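Side-chain contacts in putative (Helicobacter pylori, PDB 4O8S), which belongs to the nucleotidyltransferase superfamily and probably transfers nucleotidyl groups: residues E10-A15 with Q98-E103; N55-V60 with I73-D78; F151-L156 with S170-F175. All coordinates share one frame; numbering follows the deposited sequence.

Interaction 1: E10-A15 with Q98-E103; sequences EKLMRA and QTLKLE
Helix 4-19 packs against strand 98-106 with Met13 and Leu100 as the nearest residues across the contact, their CA atoms 8.0 Å apart, a separation that one layer of aliphatic side chains fills. Leu100 supplies the strand's side of the contact. Its CG lies anti to the backbone N (chi1 171°), and from there the two methyl branches fork, CD1 going to Met13 and CD2 lying between Leu12 and Met13. CD2 reaches CD2 of Leu12 at 4.0 Å, while CD1 of Leu100 comes to CG of Met13 at 3.9 Å. Met13, modelled as selenomethionine, comes nearest with its CG methylene, ahead of the selenium. CG of Met13 also lies 4.1 Å from CD2 of Leu100, so both branches of the leucine rest against it. All three side chains are buried, and the contact between them is wholly apolar. Along the helix's more open side, Arg14 NE donates to OE2 of Glu10 at 3.2 Å, a salt bridge one turn long in which the carboxylate uses its anti lone pair; OE1 of Glu10 is held separately by the hydroxyl of Tyr34. Leu100 also touches Val87 and Leu46 on the two strands flanking its own, and Met13 reaches Leu46 as well. A helix laid over a mixed sheet in this way, through leucines and methionine, is the alpha/beta packing expected of the nucleotidyltransferase fold.

Interaction 2: N55-V60 with I73-D78; sequences NLLGRV and IHIKKD
A helix-to-strand connection within the nucleotidyltransferase alpha/beta domain brings strand 68-75 back along helix 56-63, and the contact shows how branched aliphatic side chains join two elements close in sequence. The segments 56-60 and 73-75 run nearly antiparallel, at 163°, with their axes 10.7 Å apart. The side chains of Leu57 and Ile73 run antiparallel alongside one another, and CD2 of the leucine presses on CG2 of the isoleucine at 3.5 Å, a close approach for two methyl groups. CD2 of Leu57 also lies 3.8 Å from CD1 of Ile73. The other branch turns to Ile75, two residues further along the strand, CD1 of Leu57 meeting CD1 of Ile75 at 3.8 Å, with the two side chains at about a right angle. Ile73 has CG1 anti to its carbonyl carbon (chi1 -55°), which carries CD1 on to Val60, one turn further along the helix, where it meets CG1 at 3.7 Å. The contact passes from buried Val60 to exposed Ile75, so it straddles the edge of the core. Beyond Ile75 the chain turns a corner at Lys76, and Lys76 and Lys77 together face Arg84 in a classic beta bulge. The N-terminus of helix 56-63 is capped by Asn55: OD1 accepts from N of Gly58 at 3.1 Å, the donor standing above the carbonyl plane, 67° out of it.

Interaction 3: F151-L156 with S170-F175; sequences FDLHFL and SRLKDF
The ring of Phe175 is the flat group of this helix-helix contact, and what it meets across the gap is a single methyl: CD1 of Leu153 approaches obliquely, nearest CE2 at 3.9 Å and CD2 at 4.1 Å. The setting is the helical part of the protein, where helix 147-159 packs against helix 166-176, two helices that follow one another in the chain, through residues one turn apart on the second of them. Phe175 sends its ring across because CG is anti to the backbone N (chi1 164°), and Leu172, three residues earlier, has the same first torsion; both side chains leave the same face of their helix and together receive Leu153. The nearest CA atoms, those of Leu153 and Leu172, are 8.2 Å apart, so the helices meet through side chains and not backbone. Leu153 is the sole residue of its segment to take part, and it is shared between two neighbours: its CD1 lies between the aromatic ring and CD1 of Leu172, and its CB, close to the backbone, meets CD1 of Leu172 as well. Other helices add to the packing, with Leu134 of helix 126-139 against Leu153 and Ala213 of the long helix 202-231 against Leu172. Polar ties run around this apolar centre. Arg171 next to Leu172 forms salt bridges with Asp131 and Asp139, and the buried carboxylate of Asp152, beside Leu153, is paired with both Lys133 and Arg41. At the centre, CD1 of Leu172 lies 4.2 Å from CB of Leu153 and equally far from its CD1.

Interactions 1 and 2 are neighbours on the same mixed sheet: their centres are 12 Å apart, and CD1 of Leu102 touches CG2 of Val60 at 4.2 Å, carrying the apolar packing from one to the other. In sequence, the helix-on-strand packing of 55-60 with 73-78 falls wholly within the span between the two segments of interaction 1. Interaction 3 follows later in the chain and lies across its centre, about 27 Å from interaction 1 and about 34 Å from interaction 2, measured between centres; nearest atoms remain about 12 and 21 Å away. Sheet-based and all-helical packing thus occupy separate regions of one AbiEii-type protein.

Interaction 1: E10-A15 with Q98-E103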
loop_
_atom_site.group_PDB
_atom_site.type_symbol
_atom_site.label_atom_id
_atom_site.label_comp_id
_atom_site.label_asym_id
_atom_site.label_seq_id
_atom_site.Cartn_x
_atom_site.Cartn_y
_atom_site.Cartn_z
ATOM N N GLU A 10 -9.279 4.233 -11.184
ATOM C CA GLU A 10 -8.802 5.201 -10.190
ATOM C C GLU A 10 -9.918 6.134 -9.741
ATOM O O GLU A 10 -10.031 6.477 -8.561
ATOM C CB GLU A 10 -7.628 6.026 -10.739
ATOM C CG GLU A 10 -7.102 7.048 -9.709
ATOM C CD GLU A 10 -5.811 7.761 -10.113
ATOM O OE1 GLU A 10 -5.184 7.386 -11.132
ATOM O OE2 GLU A 10 -5.415 8.701 -9.383
ATOM N N LYS A 11 -10.746 6.556 -10.686
ATOM C CA LYS A 11 -11.845 7.466 -10.375
ATOM C C LYS A 11 -12.843 6.823 -9.408
ATOM O O LYS A 11 -13.333 7.473 -8.476
ATOM C CB LYS A 11 -12.548 7.871 -11.666
ATOM C CG LYS A 11 -13.798 8.716 -11.478
ATOM C CD LYS A 11 -14.489 8.878 -12.836
ATOM C CE LYS A 11 -15.627 9.888 -12.806
ATOM N NZ LYS A 11 -16.291 10.000 -14.151
ATOM N N LEU A 12 -13.137 5.541 -9.620
ATOM C CA LEU A 12 -14.038 4.845 -8.711
ATOM C C LEU A 12 -13.391 4.673 -7.355
ATOM O O LEU A 12 -14.032 4.901 -6.338
ATOM C CB LEU A 12 -14.444 3.483 -9.275
ATOM C CG LEU A 12 -15.199 2.527 -8.345
ATOM C CD1 LEU A 12 -16.551 3.073 -7.909
ATOM C CD2 LEU A 12 -15.365 1.183 -9.053
HETATM N N MSE A 13 -12.116 4.279 -7.332
HETATM C CA MSE A 13 -11.425 4.112 -6.055
HETATM C C MSE A 13 -11.422 5.397 -5.230
HETATM O O MSE A 13 -11.743 5.370 -4.036
HETATM C CB MSE A 13 -9.998 3.616 -6.269
HETATM C CG MSE A 13 -9.909 2.204 -6.847
HETATM SE SE MSE A 13 -8.034 1.570 -6.642
HETATM C CE MSE A 13 -7.100 2.895 -7.728
ATOM N N ARG A 14 -11.088 6.522 -5.867
ATOM C CA ARG A 14 -11.050 7.821 -5.170
ATOM C C ARG A 14 -12.393 8.234 -4.580
ATOM O O ARG A 14 -12.456 8.690 -3.442
ATOM C CB ARG A 14 -10.577 8.935 -6.116
ATOM C CG ARG A 14 -9.087 8.907 -6.440
ATOM C CD ARG A 14 -8.646 10.226 -7.103
ATOM N NE ARG A 14 -7.193 10.282 -7.229
ATOM C CZ ARG A 14 -6.380 10.735 -6.275
ATOM N NH1 ARG A 14 -6.879 11.181 -5.123
ATOM N NH2 ARG A 14 -5.065 10.738 -6.469
ATOM N N ALA A 15 -13.458 8.090 -5.365
ATOM C CA ALA A 15 -14.795 8.453 -4.901
ATOM C C ALA A 15 -15.143 7.646 -3.657
ATOM O O ALA A 15 -15.675 8.176 -2.664
ATOM C CB ALA A 15 -15.810 8.196 -5.987
ATOM N N GLN A 98 -15.697 -4.926 -14.877
ATOM C CA GLN A 98 -14.426 -4.873 -14.173
ATOM C C GLN A 98 -14.689 -5.185 -12.716
ATOM O O GLN A 98 -15.834 -5.098 -12.248
ATOM C CB GLN A 98 -13.816 -3.473 -14.276
ATOM C CG GLN A 98 -13.625 -2.956 -15.706
ATOM C CD GLN A 98 -12.879 -3.940 -16.583
ATOM O OE1 GLN A 98 -13.384 -4.364 -17.624
ATOM N NE2 GLN A 98 -11.671 -4.310 -16.172
ATOM N N THR A 99 -13.631 -5.536 -11.995
ATOM C CA THR A 99 -13.755 -5.836 -10.578
ATOM C C THR A 99 -12.842 -4.938 -9.736
ATOM O O THR A 99 -11.647 -4.803 -10.033
ATOM C CB THR A 99 -13.419 -7.319 -10.295
ATOM O OG1 THR A 99 -14.351 -8.164 -10.994
ATOM C CG2 THR A 99 -13.491 -7.615 -8.788
ATOM N N LEU A 100 -13.417 -4.325 -8.701
ATOM C CA LEU A 100 -12.646 -3.669 -7.650
ATOM C C LEU A 100 -12.730 -4.500 -6.377
ATOM O O LEU A 100 -13.821 -4.703 -5.828
ATOM C CB LEU A 100 -13.170 -2.255 -7.370
ATOM C CG LEU A 100 -12.563 -1.562 -6.141
ATOM C CD1 LEU A 100 -11.062 -1.465 -6.298
ATOM C CD2 LEU A 100 -13.150 -0.172 -5.957
ATOM N N LYS A 101 -11.587 -4.995 -5.910
ATOM C CA LYS A 101 -11.546 -5.733 -4.654
ATOM C C LYS A 101 -11.421 -4.773 -3.477
ATOM O O LYS A 101 -10.557 -3.884 -3.471
ATOM C CB LYS A 101 -10.396 -6.753 -4.634
ATOM C CG LYS A 101 -10.257 -7.448 -3.262
ATOM C CD LYS A 101 -9.484 -8.773 -3.325
ATOM C CE LYS A 101 -8.002 -8.593 -3.631
ATOM N NZ LYS A 101 -7.266 -9.897 -3.519
ATOM N N LEU A 102 -12.290 -4.937 -2.484
ATOM C CA LEU A 102 -12.270 -4.070 -1.304
ATOM C C LEU A 102 -12.212 -4.954 -0.073
ATOM O O LEU A 102 -13.097 -5.782 0.155
ATOM C CB LEU A 102 -13.515 -3.180 -1.270
ATOM C CG LEU A 102 -13.546 -1.948 -0.367
ATOM C CD1 LEU A 102 -14.652 -1.024 -0.831
ATOM C CD2 LEU A 102 -13.774 -2.326 1.094
ATOM N N GLU A 103 -11.159 -4.788 0.717
ATOM C CA GLU A 103 -10.985 -5.576 1.927
ATOM C C GLU A 103 -10.880 -4.719 3.174
ATOM O O GLU A 103 -10.285 -3.627 3.159
ATOM C CB GLU A 103 -9.741 -6.443 1.816
ATOM C CG GLU A 103 -9.869 -7.594 0.832
ATOM C CD GLU A 103 -8.999 -8.767 1.251
ATOM O OE1 GLU A 103 -8.809 -8.957 2.487
ATOM O OE2 GLU A 103 -8.499 -9.482 0.352
#

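Interaction 2: N55-V60 with I73-D78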
loop_
_atom_site.group_PDB
_atom_site.type_symbol
_atom_site.label_atom_id
_atom_site.label_comp_id
_atom_site.label_asym_id
_atom_site.label_seq_id
_atom_site.Cartn_x
_atom_site.Cartn_y
_atom_site.Cartn_z
ATOM N N ASN A 55 -21.839 0.890 7.291
ATOM C CA ASN A 55 -22.695 0.531 6.165
ATOM C C ASN A 55 -21.887 0.593 4.868
ATOM O O ASN A 55 -22.076 1.490 4.041
ATOM C CB ASN A 55 -23.948 1.428 6.096
ATOM C CG ASN A 55 -24.986 0.938 5.065
ATOM O OD1 ASN A 55 -24.802 -0.094 4.399
ATOM N ND2 ASN A 55 -26.088 1.682 4.944
ATOM N N LEU A 56 -20.999 -0.384 4.702
ATOM C CA LEU A 56 -20.095 -0.437 3.566
ATOM C C LEU A 56 -20.851 -0.440 2.245
ATOM O O LEU A 56 -20.556 0.356 1.348
ATOM C CB LEU A 56 -19.202 -1.679 3.674
ATOM C CG LEU A 56 -18.029 -1.774 2.697
ATOM C CD1 LEU A 56 -18.431 -2.435 1.391
ATOM C CD2 LEU A 56 -17.413 -0.382 2.448
ATOM N N LEU A 57 -21.809 -1.354 2.124
ATOM C CA LEU A 57 -22.633 -1.454 0.925
ATOM C C LEU A 57 -23.298 -0.119 0.562
ATOM O O LEU A 57 -23.330 0.273 -0.613
ATOM C CB LEU A 57 -23.696 -2.542 1.105
ATOM C CG LEU A 57 -23.192 -3.984 1.142
ATOM C CD1 LEU A 57 -24.370 -4.956 1.151
ATOM C CD2 LEU A 57 -22.304 -4.235 -0.044
ATOM N N GLY A 58 -23.808 0.580 1.574
ATOM C CA GLY A 58 -24.484 1.847 1.350
ATOM C C GLY A 58 -23.545 2.956 0.907
ATOM O O GLY A 58 -23.828 3.680 -0.053
ATOM N N ARG A 59 -22.427 3.100 1.610
ATOM C CA ARG A 59 -21.448 4.122 1.255
ATOM C C ARG A 59 -20.919 3.881 -0.158
ATOM O O ARG A 59 -20.782 4.816 -0.957
ATOM C CB ARG A 59 -20.293 4.142 2.262
ATOM C CG ARG A 59 -20.723 4.204 3.723
ATOM C CD ARG A 59 -21.541 5.456 4.022
ATOM N NE ARG A 59 -20.726 6.655 3.881
ATOM C CZ ARG A 59 -20.462 7.512 4.864
ATOM N NH1 ARG A 59 -20.969 7.331 6.083
ATOM N NH2 ARG A 59 -19.691 8.568 4.618
ATOM N N VAL A 60 -20.638 2.621 -0.480
ATOM C CA VAL A 60 -20.121 2.317 -1.804
ATOM C C VAL A 60 -21.117 2.705 -2.893
ATOM O O VAL A 60 -20.735 3.343 -3.885
ATOM C CB VAL A 60 -19.700 0.840 -1.953
ATOM C CG1 VAL A 60 -19.412 0.517 -3.413
ATOM C CG2 VAL A 60 -18.480 0.563 -1.098
ATOM N N ILE A 73 -22.394 -5.795 -5.963
ATOM C CA ILE A 73 -21.375 -5.963 -4.930
ATOM C C ILE A 73 -21.518 -7.346 -4.308
ATOM O O ILE A 73 -22.487 -7.601 -3.587
ATOM C CB ILE A 73 -21.503 -4.929 -3.801
ATOM C CG1 ILE A 73 -21.487 -3.498 -4.355
ATOM C CG2 ILE A 73 -20.369 -5.110 -2.768
ATOM C CD1 ILE A 73 -21.714 -2.421 -3.276
ATOM N N HIS A 74 -20.561 -8.228 -4.580
ATOM C CA HIS A 74 -20.535 -9.556 -3.965
ATOM C C HIS A 74 -19.761 -9.562 -2.632
ATOM O O HIS A 74 -18.575 -9.193 -2.579
ATOM C CB HIS A 74 -19.949 -10.593 -4.941
ATOM C CG HIS A 74 -19.868 -11.978 -4.371
ATOM N ND1 HIS A 74 -20.987 -12.729 -4.069
ATOM C CD2 HIS A 74 -18.801 -12.745 -4.037
ATOM C CE1 HIS A 74 -20.612 -13.895 -3.574
ATOM N NE2 HIS A 74 -19.291 -13.929 -3.540
ATOM N N ILE A 75 -20.432 -9.976 -1.556
ATOM C CA ILE A 75 -19.810 -10.040 -0.226
ATOM C C ILE A 75 -19.186 -11.412 -0.050
ATOM O O ILE A 75 -19.910 -12.401 0.198
ATOM C CB ILE A 75 -20.863 -9.864 0.883
ATOM C CG1 ILE A 75 -21.696 -8.602 0.637
ATOM C CG2 ILE A 75 -20.206 -9.863 2.283
ATOM C CD1 ILE A 75 -22.829 -8.425 1.631
ATOM N N LYS A 76 -17.868 -11.500 -0.202
ATOM C CA LYS A 76 -17.188 -12.786 -0.079
ATOM C C LYS A 76 -17.121 -13.158 1.375
ATOM O O LYS A 76 -17.231 -14.337 1.744
ATOM C CB LYS A 76 -15.771 -12.736 -0.647
ATOM C CG LYS A 76 -15.714 -12.821 -2.165
ATOM C CD LYS A 76 -14.275 -13.005 -2.666
ATOM C CE LYS A 76 -13.658 -14.343 -2.305
ATOM N NZ LYS A 76 -14.235 -15.401 -3.186
ATOM N N LYS A 77 -16.962 -12.137 2.205
ATOM C CA LYS A 77 -16.771 -12.371 3.619
ATOM C C LYS A 77 -17.133 -11.125 4.427
ATOM O O LYS A 77 -16.684 -10.013 4.128
ATOM C CB LYS A 77 -15.315 -12.783 3.861
ATOM C CG LYS A 77 -15.032 -13.345 5.237
ATOM C CD LYS A 77 -13.863 -14.329 5.181
ATOM C CE LYS A 77 -13.803 -15.190 6.436
ATOM N NZ LYS A 77 -12.619 -16.102 6.437
ATOM N N ASP A 78 -17.970 -11.309 5.435
ATOM C CA ASP A 78 -18.250 -10.259 6.396
ATOM C C ASP A 78 -18.349 -10.943 7.754
ATOM O O ASP A 78 -19.384 -11.537 8.098
ATOM C CB ASP A 78 -19.540 -9.520 6.033
ATOM C CG ASP A 78 -20.015 -8.582 7.136
ATOM O OD1 ASP A 78 -19.164 -8.087 7.915
ATOM O OD2 ASP A 78 -21.247 -8.329 7.218
#

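Interaction 3: F151-L156 with S170-F175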
loop_
_atom_site.group_PDB
_atom_site.type_symbol
_atom_site.label_atom_id
_atom_site.label_comp_id
_atom_site.label_asym_id
_atom_site.label_seq_id
_atom_site.Cartn_x
_atom_site.Cartn_y
_atom_site.Cartn_z
ATOM N N PHE A 151 9.432 -3.175 -4.993
ATOM C CA PHE A 151 9.223 -1.885 -5.636
ATOM C C PHE A 151 8.823 -0.842 -4.597
ATOM O O PHE A 151 9.369 0.273 -4.543
ATOM C CB PHE A 151 8.088 -2.002 -6.649
ATOM C CG PHE A 151 7.860 -0.746 -7.456
ATOM C CD1 PHE A 151 7.113 0.314 -6.939
ATOM C CD2 PHE A 151 8.392 -0.626 -8.741
ATOM C CE1 PHE A 151 6.903 1.483 -7.687
ATOM C CE2 PHE A 151 8.201 0.541 -9.499
ATOM C CZ PHE A 151 7.450 1.595 -8.971
ATOM N N ASP A 152 7.836 -1.201 -3.786
ATOM C CA ASP A 152 7.288 -0.259 -2.824
ATOM C C ASP A 152 8.276 0.099 -1.731
ATOM O O ASP A 152 8.388 1.281 -1.361
ATOM C CB ASP A 152 5.991 -0.791 -2.220
ATOM C CG ASP A 152 4.941 -1.069 -3.273
ATOM O OD1 ASP A 152 5.060 -0.517 -4.384
ATOM O OD2 ASP A 152 3.994 -1.837 -2.991
ATOM N N LEU A 153 8.994 -0.900 -1.212
ATOM C CA LEU A 153 9.983 -0.636 -0.163
ATOM C C LEU A 153 11.127 0.233 -0.685
ATOM O O LEU A 153 11.644 1.085 0.037
ATOM C CB LEU A 153 10.530 -1.934 0.439
ATOM C CG LEU A 153 9.612 -2.571 1.498
ATOM C CD1 LEU A 153 10.203 -3.893 1.982
ATOM C CD2 LEU A 153 9.422 -1.609 2.663
ATOM N N HIS A 154 11.508 0.013 -1.944
ATOM C CA HIS A 154 12.512 0.837 -2.605
ATOM C C HIS A 154 11.994 2.271 -2.740
ATOM O O HIS A 154 12.706 3.220 -2.429
ATOM C CB HIS A 154 12.848 0.232 -3.969
ATOM C CG HIS A 154 13.703 1.106 -4.828
ATOM N ND1 HIS A 154 13.177 2.078 -5.657
ATOM C CD2 HIS A 154 15.047 1.146 -5.003
ATOM C CE1 HIS A 154 14.164 2.686 -6.295
ATOM N NE2 HIS A 154 15.307 2.139 -5.915
ATOM N N PHE A 155 10.742 2.418 -3.183
ATOM C CA PHE A 155 10.102 3.723 -3.294
ATOM C C PHE A 155 10.101 4.438 -1.949
ATOM O O PHE A 155 10.359 5.659 -1.862
ATOM C CB PHE A 155 8.653 3.547 -3.759
ATOM C CG PHE A 155 7.819 4.794 -3.638
ATOM C CD1 PHE A 155 7.856 5.771 -4.635
ATOM C CD2 PHE A 155 7.003 5.003 -2.523
ATOM C CE1 PHE A 155 7.109 6.927 -4.525
ATOM C CE2 PHE A 155 6.249 6.175 -2.401
ATOM C CZ PHE A 155 6.293 7.139 -3.408
ATOM N N LEU A 156 9.772 3.687 -0.900
ATOM C CA LEU A 156 9.708 4.245 0.447
ATOM C C LEU A 156 11.090 4.671 0.957
ATOM O O LEU A 156 11.238 5.761 1.493
ATOM C CB LEU A 156 9.066 3.232 1.406
ATOM C CG LEU A 156 7.538 3.153 1.197
ATOM C CD1 LEU A 156 6.977 1.903 1.827
ATOM C CD2 LEU A 156 6.845 4.385 1.792
ATOM N N SER A 170 16.753 -1.321 10.348
ATOM C CA SER A 170 17.501 -2.545 10.598
ATOM C C SER A 170 16.877 -3.714 9.850
ATOM O O SER A 170 17.585 -4.520 9.233
ATOM C CB SER A 170 17.582 -2.846 12.095
ATOM O OG SER A 170 18.267 -4.071 12.308
ATOM N N ARG A 171 15.550 -3.794 9.888
ATOM C CA ARG A 171 14.837 -4.855 9.186
ATOM C C ARG A 171 14.966 -4.705 7.669
ATOM O O ARG A 171 15.102 -5.696 6.947
ATOM C CB ARG A 171 13.359 -4.870 9.601
ATOM C CG ARG A 171 13.134 -5.123 11.104
ATOM C CD ARG A 171 11.745 -4.654 11.560
ATOM N NE ARG A 171 10.664 -5.432 10.949
ATOM C CZ ARG A 171 9.386 -5.051 10.921
ATOM N NH1 ARG A 171 9.017 -3.893 11.467
ATOM N NH2 ARG A 171 8.470 -5.821 10.342
ATOM N N LEU A 172 14.929 -3.465 7.186
ATOM C CA LEU A 172 15.029 -3.211 5.751
ATOM C C LEU A 172 16.405 -3.635 5.253
ATOM O O LEU A 172 16.518 -4.252 4.191
ATOM C CB LEU A 172 14.808 -1.734 5.448
ATOM C CG LEU A 172 14.879 -1.341 3.969
ATOM C CD1 LEU A 172 13.653 -1.842 3.214
ATOM C CD2 LEU A 172 15.028 0.168 3.832
ATOM N N LYS A 173 17.433 -3.308 6.039
ATOM C CA LYS A 173 18.814 -3.711 5.776
ATOM C C LYS A 173 18.934 -5.228 5.728
ATOM O O LYS A 173 19.533 -5.783 4.803
ATOM C CB LYS A 173 19.743 -3.132 6.852
ATOM C CG LYS A 173 21.233 -3.353 6.611
ATOM C CD LYS A 173 22.078 -2.659 7.681
ATOM C CE LYS A 173 23.558 -3.020 7.542
ATOM N NZ LYS A 173 24.437 -2.285 8.508
ATOM N N ASP A 174 18.344 -5.895 6.718
ATOM C CA ASP A 174 18.345 -7.351 6.791
ATOM C C ASP A 174 17.695 -7.947 5.538
ATOM O O ASP A 174 18.214 -8.889 4.935
ATOM C CB ASP A 174 17.587 -7.789 8.045
ATOM C CG ASP A 174 18.062 -9.129 8.592
ATOM O OD1 ASP A 174 18.418 -10.034 7.797
ATOM O OD2 ASP A 174 18.064 -9.277 9.835
ATOM N N PHE A 175 16.560 -7.373 5.146
ATOM C CA PHE A 175 15.805 -7.843 3.986
ATOM C C PHE A 175 16.582 -7.680 2.681
ATOM O O PHE A 175 16.451 -8.497 1.774
ATOM C CB PHE A 175 14.480 -7.068 3.894
ATOM C CG PHE A 175 13.781 -7.185 2.556
ATOM C CD1 PHE A 175 13.198 -8.385 2.157
ATOM C CD2 PHE A 175 13.673 -6.075 1.713
ATOM C CE1 PHE A 175 12.529 -8.493 0.923
ATOM C CE2 PHE A 175 13.004 -6.163 0.475
ATOM C CZ PHE A 175 12.434 -7.382 0.079
#